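Local coordinates for methanol--corrinoid protein (PDB 2I2X) that carries a methyl group on its corrinoid prosthetic group in methanogenesis from methanol, taking it up through MtaB and passing it to coenzyme M through MtaA, at residues 20-25 and 90-95; 28-33 and 81-86. All coordinates share one frame; numbering follows the deposited sequence.

In the fold
The two contacts lie side by side in the helical domain, away from the corrinoid pocket. Contact 2 is partly buried and packs helix 26-33 on helix 72-89, with alanine, leucine and valine at its centre and the arginine R86 at its margin. Contact 1 lies about 11 Å away, centre to centre, at the surface, and joins the loops next to those helices: the one leading into helix 26-33 passes the one that leaves helix 72-89. There a lysine chain supplies most of the touching and charge enters only at long range. Small apolar contacts bridge the two: L24 packs on A29, and V92 CG2 lies 4.2 Å from A29 CB.

Contact 1: 20-25 and 90-95; sequences LEKALT and EGVIFL
K22 reaches across to E90 and V92 where two loops meet at one end of the helical B12-binding N-terminal domain. Residues 20-25 lead from helix 16-20 into helix 26-33; the loop 90-95 leads from helix 72-89 into helix 95-113. G91, with positive phi, closes helix 72-89 in a Schellman motif, while T25 and F94 stand at the N-caps of the two helices that follow.

The apolar part of the contact is made by the lysine methylenes. With CG beside the backbone N (chi1 -66°), the K22 chain runs out extended as far as CE, and its CD passes V92 CG1 at 4.2 Å, the two side chains crossing at about a right angle. V92 also packs on L87 of helix 72-89.

The polar part is loose. K22 NZ is 4.6 Å from E90 OE1, too far for a salt bridge, and any attraction between the charges is probably weak. E90 instead gives OE2 to a salt bridge with R86 NE, one turn back along the chain.

A neighbouring MtaB chain grips both loops: E21 OE1 and K22 O are hydrogen-bonded to R416 of that chain, and F94 of the other loop stacks on its F417. At its far end the lysine bends at the last torsion (chi4 60°), which brings K22 NZ to 3.6 Å from the backbone carbonyl atom E90 O.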
# COMPACT_ATOMS: atom_id res chain seq x y z
N LEU B 20 16.30 -1.48 26.36
CA LEU B 20 15.80 -0.21 26.89
C LEU B 20 15.18 -0.33 28.27
O LEU B 20 14.96 0.69 28.92
CB LEU B 20 14.74 0.40 25.97
CG LEU B 20 15.15 1.06 24.66
CD1 LEU B 20 14.03 1.99 24.31
CD2 LEU B 20 16.44 1.83 24.75
N GLU B 21 14.85 -1.55 28.69
CA GLU B 21 14.21 -1.71 29.99
C GLU B 21 15.19 -1.33 31.09
O GLU B 21 16.28 -1.88 31.15
CB GLU B 21 13.72 -3.16 30.16
CG GLU B 21 12.90 -3.44 31.44
CD GLU B 21 12.29 -4.82 31.45
OE1 GLU B 21 13.00 -5.81 31.16
OE2 GLU B 21 11.08 -4.93 31.76
N LYS B 22 14.81 -0.37 31.94
CA LYS B 22 15.57 -0.04 33.18
C LYS B 22 15.74 -1.27 34.09
O LYS B 22 14.99 -2.23 33.96
CB LYS B 22 14.87 1.06 33.98
CG LYS B 22 14.80 2.43 33.35
CD LYS B 22 13.96 3.36 34.28
CE LYS B 22 13.85 4.83 33.79
NZ LYS B 22 13.21 4.93 32.43
N ALA B 23 16.72 -1.22 34.99
CA ALA B 23 17.06 -2.34 35.90
C ALA B 23 16.10 -2.53 37.08
O ALA B 23 15.72 -3.66 37.40
CB ALA B 23 18.49 -2.21 36.40
N LEU B 24 15.71 -1.44 37.74
CA LEU B 24 14.78 -1.52 38.87
C LEU B 24 13.47 -2.18 38.48
O LEU B 24 12.87 -1.81 37.46
CB LEU B 24 14.47 -0.11 39.39
CG LEU B 24 15.05 0.50 40.66
CD1 LEU B 24 16.54 0.27 40.91
CD2 LEU B 24 14.73 2.00 40.63
N THR B 25 13.01 -3.15 39.27
CA THR B 25 11.66 -3.67 39.11
C THR B 25 10.67 -2.50 39.30
O THR B 25 11.02 -1.48 39.92
CB THR B 25 11.31 -4.81 40.12
OG1 THR B 25 11.30 -4.31 41.46
CG2 THR B 25 12.30 -5.96 40.02
N GLU B 90 7.37 7.19 32.51
CA GLU B 90 8.71 6.65 32.35
C GLU B 90 8.70 5.26 31.71
O GLU B 90 9.75 4.72 31.41
CB GLU B 90 9.43 6.61 33.69
CG GLU B 90 9.80 7.97 34.24
CD GLU B 90 10.44 7.89 35.60
OE1 GLU B 90 10.98 6.81 35.95
OE2 GLU B 90 10.41 8.92 36.32
N GLY B 91 7.51 4.71 31.52
CA GLY B 91 7.30 3.40 30.93
C GLY B 91 7.72 2.22 31.79
O GLY B 91 8.00 1.15 31.25
N VAL B 92 7.77 2.37 33.12
CA VAL B 92 8.13 1.23 33.97
C VAL B 92 6.91 0.38 34.39
O VAL B 92 7.07 -0.79 34.75
CB VAL B 92 9.10 1.59 35.18
CG1 VAL B 92 9.85 2.93 34.95
CG2 VAL B 92 8.42 1.56 36.52
N ILE B 93 5.72 0.94 34.34
CA ILE B 93 4.51 0.13 34.46
C ILE B 93 3.69 0.41 33.23
O ILE B 93 4.01 1.33 32.48
CB ILE B 93 3.69 0.44 35.72
CG1 ILE B 93 3.44 1.94 35.83
CG2 ILE B 93 4.37 -0.14 36.98
CD1 ILE B 93 2.19 2.27 36.60
N PHE B 94 2.66 -0.41 32.99
CA PHE B 94 1.83 -0.35 31.77
C PHE B 94 0.44 0.20 32.05
O PHE B 94 0.09 0.39 33.20
CB PHE B 94 1.72 -1.74 31.13
CG PHE B 94 2.86 -2.11 30.21
CD1 PHE B 94 4.15 -1.61 30.41
CD2 PHE B 94 2.65 -3.00 29.15
CE1 PHE B 94 5.20 -1.99 29.56
CE2 PHE B 94 3.70 -3.37 28.31
CZ PHE B 94 4.97 -2.87 28.52
N LEU B 95 -0.35 0.44 31.01
CA LEU B 95 -1.72 0.90 31.16
C LEU B 95 -2.52 0.07 32.20
O LEU B 95 -3.05 0.64 33.16
CB LEU B 95 -2.43 0.83 29.82
CG LEU B 95 -3.54 1.81 29.43
CD1 LEU B 95 -4.43 1.14 28.39
CD2 LEU B 95 -4.36 2.34 30.58

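Contact 2: 28-33 and 81-86; sequences EAAEEL and MGVVIR
L33 and A30 of helix 26-33 receive V83 of helix 72-89 between them. V83 CG1, anti to its own backbone nitrogen (chi1 174°), lies 4.0 Å from L33 CB and 4.2 Å from A30 CB, while the second methyl, CG2, turns to the backbone of the leucine and stops 3.8 Å from L33 O. An alanine in place of V83 would take away both methyls and would probably leave a gap beside A30 and L33.

The axes of 28-33 and 81-86 come within 10.0 Å, at 131° between their N-to-C directions, an oblique crossing, nearer antiparallel than parallel, inside the helix bundle of the B12-binding N-terminal domain. L87, a turn beyond V83, extends the apolar seam by touching A29, A30 and L33, and V84 faces I93 and helix 95-113.

A mixed apolar and cationic contact borders this seam. L33 CD1 sits over the centre of the R86 guanidinium, 4.2 Å above its plane. On the same face L33 CD2 is displaced toward NH1 and NH2 and comes within 3.5 Å of R86 NH2. The two side chains cross at about a right angle, and the bend of R86 at chi2 accompanies the guanidinium lying against the leucine; its NE has E90 as its partner.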
# COMPACT_ATOMS: atom_id res chain seq x y z
N GLU B 28 10.58 -1.78 43.22
CA GLU B 28 11.65 -0.91 43.73
C GLU B 28 11.58 0.54 43.26
O GLU B 28 12.02 1.44 43.97
CB GLU B 28 13.02 -1.45 43.34
CG GLU B 28 13.26 -2.89 43.69
CD GLU B 28 14.46 -3.47 42.96
OE1 GLU B 28 14.87 -2.90 41.91
OE2 GLU B 28 14.98 -4.50 43.45
N ALA B 29 11.06 0.77 42.06
CA ALA B 29 10.98 2.11 41.49
C ALA B 29 9.89 2.96 42.15
O ALA B 29 10.09 4.15 42.37
CB ALA B 29 10.80 2.04 39.98
N ALA B 30 8.73 2.34 42.43
CA ALA B 30 7.67 2.98 43.22
C ALA B 30 8.15 3.30 44.64
O ALA B 30 7.88 4.38 45.16
CB ALA B 30 6.41 2.11 43.26
N GLU B 31 8.87 2.35 45.23
CA GLU B 31 9.51 2.49 46.54
C GLU B 31 10.27 3.81 46.67
O GLU B 31 9.99 4.59 47.56
CB GLU B 31 10.42 1.29 46.81
CG GLU B 31 10.71 1.00 48.27
CD GLU B 31 9.46 0.90 49.15
OE1 GLU B 31 8.43 0.29 48.74
OE2 GLU B 31 9.52 1.44 50.28
N GLU B 32 11.21 4.06 45.76
CA GLU B 32 11.93 5.34 45.69
C GLU B 32 11.03 6.60 45.70
O GLU B 32 11.47 7.66 46.15
CB GLU B 32 12.81 5.38 44.43
CG GLU B 32 13.97 4.41 44.39
CD GLU B 32 14.94 4.75 43.27
OE1 GLU B 32 14.54 5.52 42.37
OE2 GLU B 32 16.09 4.24 43.28
N LEU B 33 9.80 6.48 45.22
CA LEU B 33 8.93 7.65 45.02
C LEU B 33 7.80 7.83 46.06
O LEU B 33 7.20 8.91 46.14
CB LEU B 33 8.35 7.66 43.60
CG LEU B 33 9.35 7.57 42.44
CD1 LEU B 33 8.58 7.45 41.15
CD2 LEU B 33 10.31 8.76 42.40
N MET B 81 -1.34 8.09 43.36
CA MET B 81 -1.67 8.14 41.94
C MET B 81 -0.60 8.86 41.12
O MET B 81 -0.35 8.49 39.97
CB MET B 81 -3.03 8.80 41.74
CG MET B 81 -3.70 8.48 40.42
SD MET B 81 -3.98 6.71 40.17
CE MET B 81 -4.56 6.71 38.49
N GLY B 82 0.04 9.88 41.70
CA GLY B 82 1.08 10.64 41.00
C GLY B 82 2.37 9.86 40.83
O GLY B 82 3.18 10.16 39.95
N VAL B 83 2.57 8.87 41.69
CA VAL B 83 3.66 7.92 41.55
C VAL B 83 3.36 7.03 40.34
O VAL B 83 4.21 6.80 39.49
CB VAL B 83 3.83 7.06 42.82
CG1 VAL B 83 4.86 5.97 42.61
CG2 VAL B 83 4.21 7.94 44.01
N VAL B 84 2.11 6.58 40.27
CA VAL B 84 1.62 5.69 39.24
C VAL B 84 1.76 6.32 37.86
O VAL B 84 2.23 5.68 36.93
CB VAL B 84 0.16 5.28 39.54
CG1 VAL B 84 -0.45 4.47 38.41
CG2 VAL B 84 0.11 4.49 40.83
N ILE B 85 1.36 7.58 37.73
CA ILE B 85 1.47 8.33 36.47
C ILE B 85 2.92 8.60 36.05
O ILE B 85 3.25 8.56 34.85
CB ILE B 85 0.70 9.66 36.55
CG1 ILE B 85 -0.77 9.38 36.82
CG2 ILE B 85 0.87 10.51 35.28
CD1 ILE B 85 -1.34 10.31 37.89
N ARG B 86 3.79 8.87 37.03
CA ARG B 86 5.21 9.11 36.73
C ARG B 86 5.83 7.84 36.12
O ARG B 86 6.48 7.89 35.07
CB ARG B 86 5.94 9.56 38.00
CG ARG B 86 7.46 9.51 37.94
CD ARG B 86 8.11 10.90 37.88
NE ARG B 86 9.49 10.84 38.38
CZ ARG B 86 9.87 11.21 39.61
NH1 ARG B 86 8.99 11.69 40.48
NH2 ARG B 86 11.14 11.10 39.96